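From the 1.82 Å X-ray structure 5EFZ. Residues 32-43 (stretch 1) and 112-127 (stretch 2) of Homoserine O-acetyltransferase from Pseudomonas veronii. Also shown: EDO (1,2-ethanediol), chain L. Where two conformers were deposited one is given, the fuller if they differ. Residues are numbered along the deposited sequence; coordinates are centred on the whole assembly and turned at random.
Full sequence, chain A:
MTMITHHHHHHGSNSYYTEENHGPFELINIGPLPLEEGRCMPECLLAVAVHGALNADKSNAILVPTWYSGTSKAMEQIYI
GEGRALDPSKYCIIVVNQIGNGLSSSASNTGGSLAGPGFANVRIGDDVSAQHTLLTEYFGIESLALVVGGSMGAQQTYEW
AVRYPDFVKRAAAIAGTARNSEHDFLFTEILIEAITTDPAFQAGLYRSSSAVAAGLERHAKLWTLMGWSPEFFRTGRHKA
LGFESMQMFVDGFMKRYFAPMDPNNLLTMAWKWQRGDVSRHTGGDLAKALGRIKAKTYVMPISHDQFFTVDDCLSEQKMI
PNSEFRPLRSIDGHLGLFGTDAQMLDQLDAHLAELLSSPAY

Stretch 1 (32-43) PLPLEEGRCMPE
Stretch 2 112-127: GSLAGPGFANVRIGDD

Stretch 1 is a β-hairpin: strands 33-34 and 40-41 pair through Leu33 N to Met41 O (2.8 Å) and Met41 N to Leu33 O (2.9 Å), and a type I turn spans Leu35 to Gly38, whose phi of 121° suits glycine. Stretch 2 runs as loop and short 3-10 segments (113-114, 117-118) into a helix beginning at Ile124, with Arg123 as N-cap. The chains run in opposite senses: CA of Leu35 lies 6.0 Å from CA of Asp126, CA of Glu37 6.6 Å from CA of Asn121, and CA of Met41 8.0 Å from CA of Leu114.

Asp126 (chi1 m, chi2 -46°) splits its carboxylate between the stretches: OD1 accepts Glu36 N at 2.8 Å, while OD2 accepts Arg123 N at 2.8 Å. Water 1 donates to Asp126 OD2 (2.6 Å) and Asn121 O (2.7 Å) and accepts from Glu37 N (2.8 Å), tying the turn to the loop. Glu37 folds back (m, m, chi3 -76°), so that OE2 lies near the guanidinium plane of Arg123 (m, t, t, chi4 -87°), forming a salt bridge with NE at 2.8 Å and NH2 at 3.0 Å; its OE1 receives water 2 (2.8 Å), which accepts from Asn121 ND2 (2.9 Å). Glu36, extended (t, t), adds charge proximity alone: OE2 is 4.1 Å from Arg123 NE, well out of plane.

Arg39 (m, t, p, chi4 -170°) reaches backbone carbonyls at its guanidinium edge: NH1 donates to Gly118 O at 2.6 Å and NH2 to Ser113 O at 3.2 Å. Leu114 CD2 covers one face, 3.5 Å from Arg39 NH2. Leu35 (m, t) brings CD1 to Ala120 CB at 3.5 Å. Met41 (m, t, p) starts sideways, but its CE comes within 4.2 Å of Phe119 CZ; Leu114 (m, t) places CD1 3.9 Å from Pro42 CD.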

# COMPACT_ATOMS: atom_id res chain seq x y z
N PRO A 32 -37.78 12.68 6.35
CA PRO A 32 -37.06 13.05 5.12
C PRO A 32 -35.65 13.56 5.39
O PRO A 32 -35.42 14.23 6.40
CB PRO A 32 -37.94 14.14 4.50
CG PRO A 32 -38.77 14.65 5.65
CD PRO A 32 -39.00 13.49 6.54
N LEU A 33 -34.70 13.21 4.52
CA LEU A 33 -33.34 13.70 4.68
C LEU A 33 -32.89 14.35 3.38
O LEU A 33 -32.62 13.65 2.41
CB LEU A 33 -32.38 12.56 5.07
CG LEU A 33 -30.92 12.94 5.30
CD1 LEU A 33 -30.83 13.93 6.46
CD2 LEU A 33 -30.05 11.71 5.59
N PRO A 34 -32.86 15.69 3.34
CA PRO A 34 -32.30 16.36 2.17
C PRO A 34 -30.79 16.18 2.17
O PRO A 34 -30.13 16.52 3.16
CB PRO A 34 -32.73 17.82 2.34
CG PRO A 34 -32.92 17.98 3.80
CD PRO A 34 -33.35 16.65 4.35
N LEU A 35 -30.24 15.60 1.12
CA LEU A 35 -28.83 15.25 1.11
C LEU A 35 -28.02 16.40 0.59
O LEU A 35 -28.51 17.18 -0.20
CB LEU A 35 -28.59 14.02 0.26
CG LEU A 35 -29.24 12.75 0.77
CD1 LEU A 35 -29.09 11.66 -0.28
CD2 LEU A 35 -28.62 12.32 2.12
N GLU A 36 -26.77 16.50 1.06
CA GLU A 36 -25.90 17.60 0.63
C GLU A 36 -25.78 17.66 -0.90
O GLU A 36 -25.86 18.75 -1.48
CB GLU A 36 -24.50 17.47 1.26
CG GLU A 36 -23.60 18.67 0.94
CD GLU A 36 -22.30 18.69 1.75
OE1 GLU A 36 -22.22 17.96 2.75
OE2 GLU A 36 -21.36 19.42 1.37
N GLU A 37 -25.63 16.51 -1.54
CA GLU A 37 -25.46 16.46 -3.00
C GLU A 37 -26.70 16.88 -3.78
O GLU A 37 -26.65 17.04 -5.01
CB GLU A 37 -25.06 15.05 -3.47
CG GLU A 37 -23.59 14.73 -3.27
CD GLU A 37 -22.67 15.71 -3.99
OE1 GLU A 37 -22.54 15.60 -5.23
OE2 GLU A 37 -22.09 16.59 -3.32
N GLY A 38 -27.83 17.02 -3.11
CA GLY A 38 -28.99 17.58 -3.78
C GLY A 38 -30.25 16.75 -3.85
O GLY A 38 -31.34 17.28 -4.05
N ARG A 39 -30.13 15.44 -3.71
CA ARG A 39 -31.32 14.60 -3.69
C ARG A 39 -31.95 14.54 -2.30
O ARG A 39 -31.27 14.75 -1.29
CB ARG A 39 -30.95 13.20 -4.19
CG ARG A 39 -30.51 13.21 -5.66
CD ARG A 39 -30.12 11.83 -6.16
NE ARG A 39 -31.27 10.96 -6.34
CZ ARG A 39 -31.18 9.66 -6.59
NH1 ARG A 39 -29.99 9.09 -6.67
NH2 ARG A 39 -32.28 8.94 -6.74
N CYS A 40 -33.25 14.28 -2.25
CA CYS A 40 -33.93 14.11 -0.98
C CYS A 40 -34.26 12.63 -0.76
O CYS A 40 -34.86 12.01 -1.63
CB CYS A 40 -35.22 14.95 -0.93
SG CYS A 40 -35.93 15.16 0.77
N MET A 41 -33.89 12.07 0.39
CA MET A 41 -34.42 10.77 0.79
C MET A 41 -35.79 10.99 1.44
O MET A 41 -35.88 11.68 2.45
CB MET A 41 -33.49 10.05 1.76
CG MET A 41 -32.04 10.01 1.32
SD MET A 41 -31.07 9.13 2.58
CE MET A 41 -31.86 7.52 2.56
N PRO A 42 -36.86 10.42 0.87
CA PRO A 42 -38.20 10.62 1.43
C PRO A 42 -38.33 10.09 2.86
O PRO A 42 -39.08 10.64 3.65
CB PRO A 42 -39.10 9.82 0.50
CG PRO A 42 -38.31 9.65 -0.75
CD PRO A 42 -36.89 9.58 -0.34
N GLU A 43 -37.64 8.99 3.17
CA GLU A 43 -37.60 8.51 4.55
C GLU A 43 -36.24 7.89 4.79
O GLU A 43 -35.78 7.02 4.05
CB GLU A 43 -38.71 7.51 4.85
CG GLU A 43 -38.71 6.27 3.98
CD GLU A 43 -39.38 5.08 4.64
OE1 GLU A 43 -39.98 5.26 5.73
OE2 GLU A 43 -39.30 3.95 4.09
N GLY A 112 -38.22 2.80 -4.92
CA GLY A 112 -38.36 4.04 -5.66
C GLY A 112 -37.11 4.34 -6.48
O GLY A 112 -36.42 3.43 -6.94
N SER A 113 -36.80 5.62 -6.64
CA SER A 113 -35.71 5.99 -7.55
C SER A 113 -34.34 5.78 -6.88
O SER A 113 -33.30 5.97 -7.52
CB SER A 113 -35.89 7.44 -8.01
OG SER A 113 -35.78 8.34 -6.93
N LEU A 114 -34.35 5.37 -5.62
CA LEU A 114 -33.12 5.19 -4.85
C LEU A 114 -32.63 3.74 -4.84
O LEU A 114 -31.63 3.41 -4.20
CB LEU A 114 -33.32 5.68 -3.40
CG LEU A 114 -33.38 7.20 -3.20
CD1 LEU A 114 -33.92 7.57 -1.81
CD2 LEU A 114 -32.00 7.81 -3.41
N ALA A 115 -33.31 2.86 -5.57
CA ALA A 115 -32.97 1.44 -5.52
C ALA A 115 -31.65 1.11 -6.24
O ALA A 115 -31.40 1.61 -7.34
CB ALA A 115 -34.14 0.61 -6.13
N GLY A 116 -30.82 0.27 -5.61
CA GLY A 116 -29.65 -0.29 -6.29
C GLY A 116 -28.73 0.80 -6.83
O GLY A 116 -28.32 1.69 -6.05
N PRO A 117 -28.43 0.77 -8.15
CA PRO A 117 -27.56 1.75 -8.80
C PRO A 117 -28.12 3.16 -8.68
O PRO A 117 -27.38 4.12 -8.84
CB PRO A 117 -27.58 1.33 -10.29
CG PRO A 117 -28.14 -0.02 -10.32
CD PRO A 117 -29.00 -0.19 -9.12
N GLY A 118 -29.43 3.27 -8.43
CA GLY A 118 -30.06 4.57 -8.27
C GLY A 118 -29.78 5.28 -6.94
O GLY A 118 -30.13 6.46 -6.79
N PHE A 119 -29.16 4.59 -5.98
CA PHE A 119 -28.98 5.17 -4.63
C PHE A 119 -28.14 6.44 -4.70
O PHE A 119 -27.23 6.56 -5.52
CB PHE A 119 -28.34 4.18 -3.66
CG PHE A 119 -28.59 4.52 -2.19
CD1 PHE A 119 -29.87 4.42 -1.65
CD2 PHE A 119 -27.54 4.97 -1.38
CE1 PHE A 119 -30.14 4.73 -0.30
CE2 PHE A 119 -27.78 5.27 0.00
CZ PHE A 119 -29.08 5.16 0.54
N ALA A 120 -28.47 7.41 -3.86
CA ALA A 120 -27.85 8.73 -3.94
C ALA A 120 -26.42 8.74 -3.43
O ALA A 120 -26.00 7.84 -2.70
CB ALA A 120 -28.69 9.76 -3.15
N ASN A 121 -25.66 9.76 -3.83
CA ASN A 121 -24.33 9.97 -3.27
C ASN A 121 -24.50 10.58 -1.89
O ASN A 121 -25.02 11.68 -1.77
CB ASN A 121 -23.50 10.87 -4.19
CG ASN A 121 -23.11 10.17 -5.47
OD1 ASN A 121 -22.89 8.96 -5.48
ND2 ASN A 121 -23.03 10.93 -6.55
N VAL A 122 -24.10 9.84 -0.86
CA VAL A 122 -24.26 10.29 0.52
C VAL A 122 -22.90 10.74 1.08
O VAL A 122 -21.86 10.10 0.83
CB VAL A 122 -24.84 9.17 1.39
CG1 VAL A 122 -25.02 9.61 2.84
CG2 VAL A 122 -26.20 8.71 0.81
N ARG A 123 -22.89 11.86 1.79
CA ARG A 123 -21.67 12.40 2.37
C ARG A 123 -21.63 12.16 3.89
O ARG A 123 -22.67 11.92 4.53
CB ARG A 123 -21.53 13.91 2.08
CG ARG A 123 -21.20 14.26 0.60
CD ARG A 123 -21.08 15.78 0.41
NE ARG A 123 -20.67 16.12 -0.97
CZ ARG A 123 -19.41 16.19 -1.40
NH1 ARG A 123 -18.40 15.95 -0.58
NH2 ARG A 123 -19.17 16.51 -2.67
N ILE A 124 -20.42 12.24 4.46
CA ILE A 124 -20.24 12.15 5.91
C ILE A 124 -21.19 13.13 6.62
O ILE A 124 -21.82 12.77 7.63
CB ILE A 124 -18.79 12.46 6.31
CG1 ILE A 124 -17.83 11.37 5.76
CG2 ILE A 124 -18.65 12.59 7.84
CD1 ILE A 124 -17.97 10.00 6.41
N GLY A 125 -21.32 14.34 6.08
CA GLY A 125 -22.20 15.33 6.70
C GLY A 125 -23.67 14.90 6.75
O GLY A 125 -24.42 15.29 7.66
N ASP A 126 -24.10 14.10 5.76
CA ASP A 126 -25.48 13.60 5.78
C ASP A 126 -25.68 12.63 6.94
O ASP A 126 -26.68 12.71 7.62
CB ASP A 126 -25.83 12.91 4.44
CG ASP A 126 -25.74 13.87 3.24
OD1 ASP A 126 -26.25 15.01 3.35
OD2 ASP A 126 -25.16 13.48 2.19
N ASP A 127 -24.74 11.70 7.17
CA ASP A 127 -24.80 10.84 8.35
C ASP A 127 -24.89 11.63 9.66
O ASP A 127 -25.70 11.33 10.56
CB ASP A 127 -23.57 9.93 8.42
CG ASP A 127 -23.68 8.75 7.45
OD1 ASP A 127 -24.54 7.88 7.67
OD2 ASP A 127 -22.88 8.67 6.50
C1 EDO L . -25.16 2.65 -5.32
O1 EDO L . -23.73 2.77 -5.07
C2 EDO L . -25.78 3.82 -6.11
O2 EDO L . -25.02 5.05 -6.13
O HOH W 1 -25.00 14.01 -0.33
O HOH W 2 -23.93 13.71 -6.71
O HOH W 3 -27.63 13.23 -3.32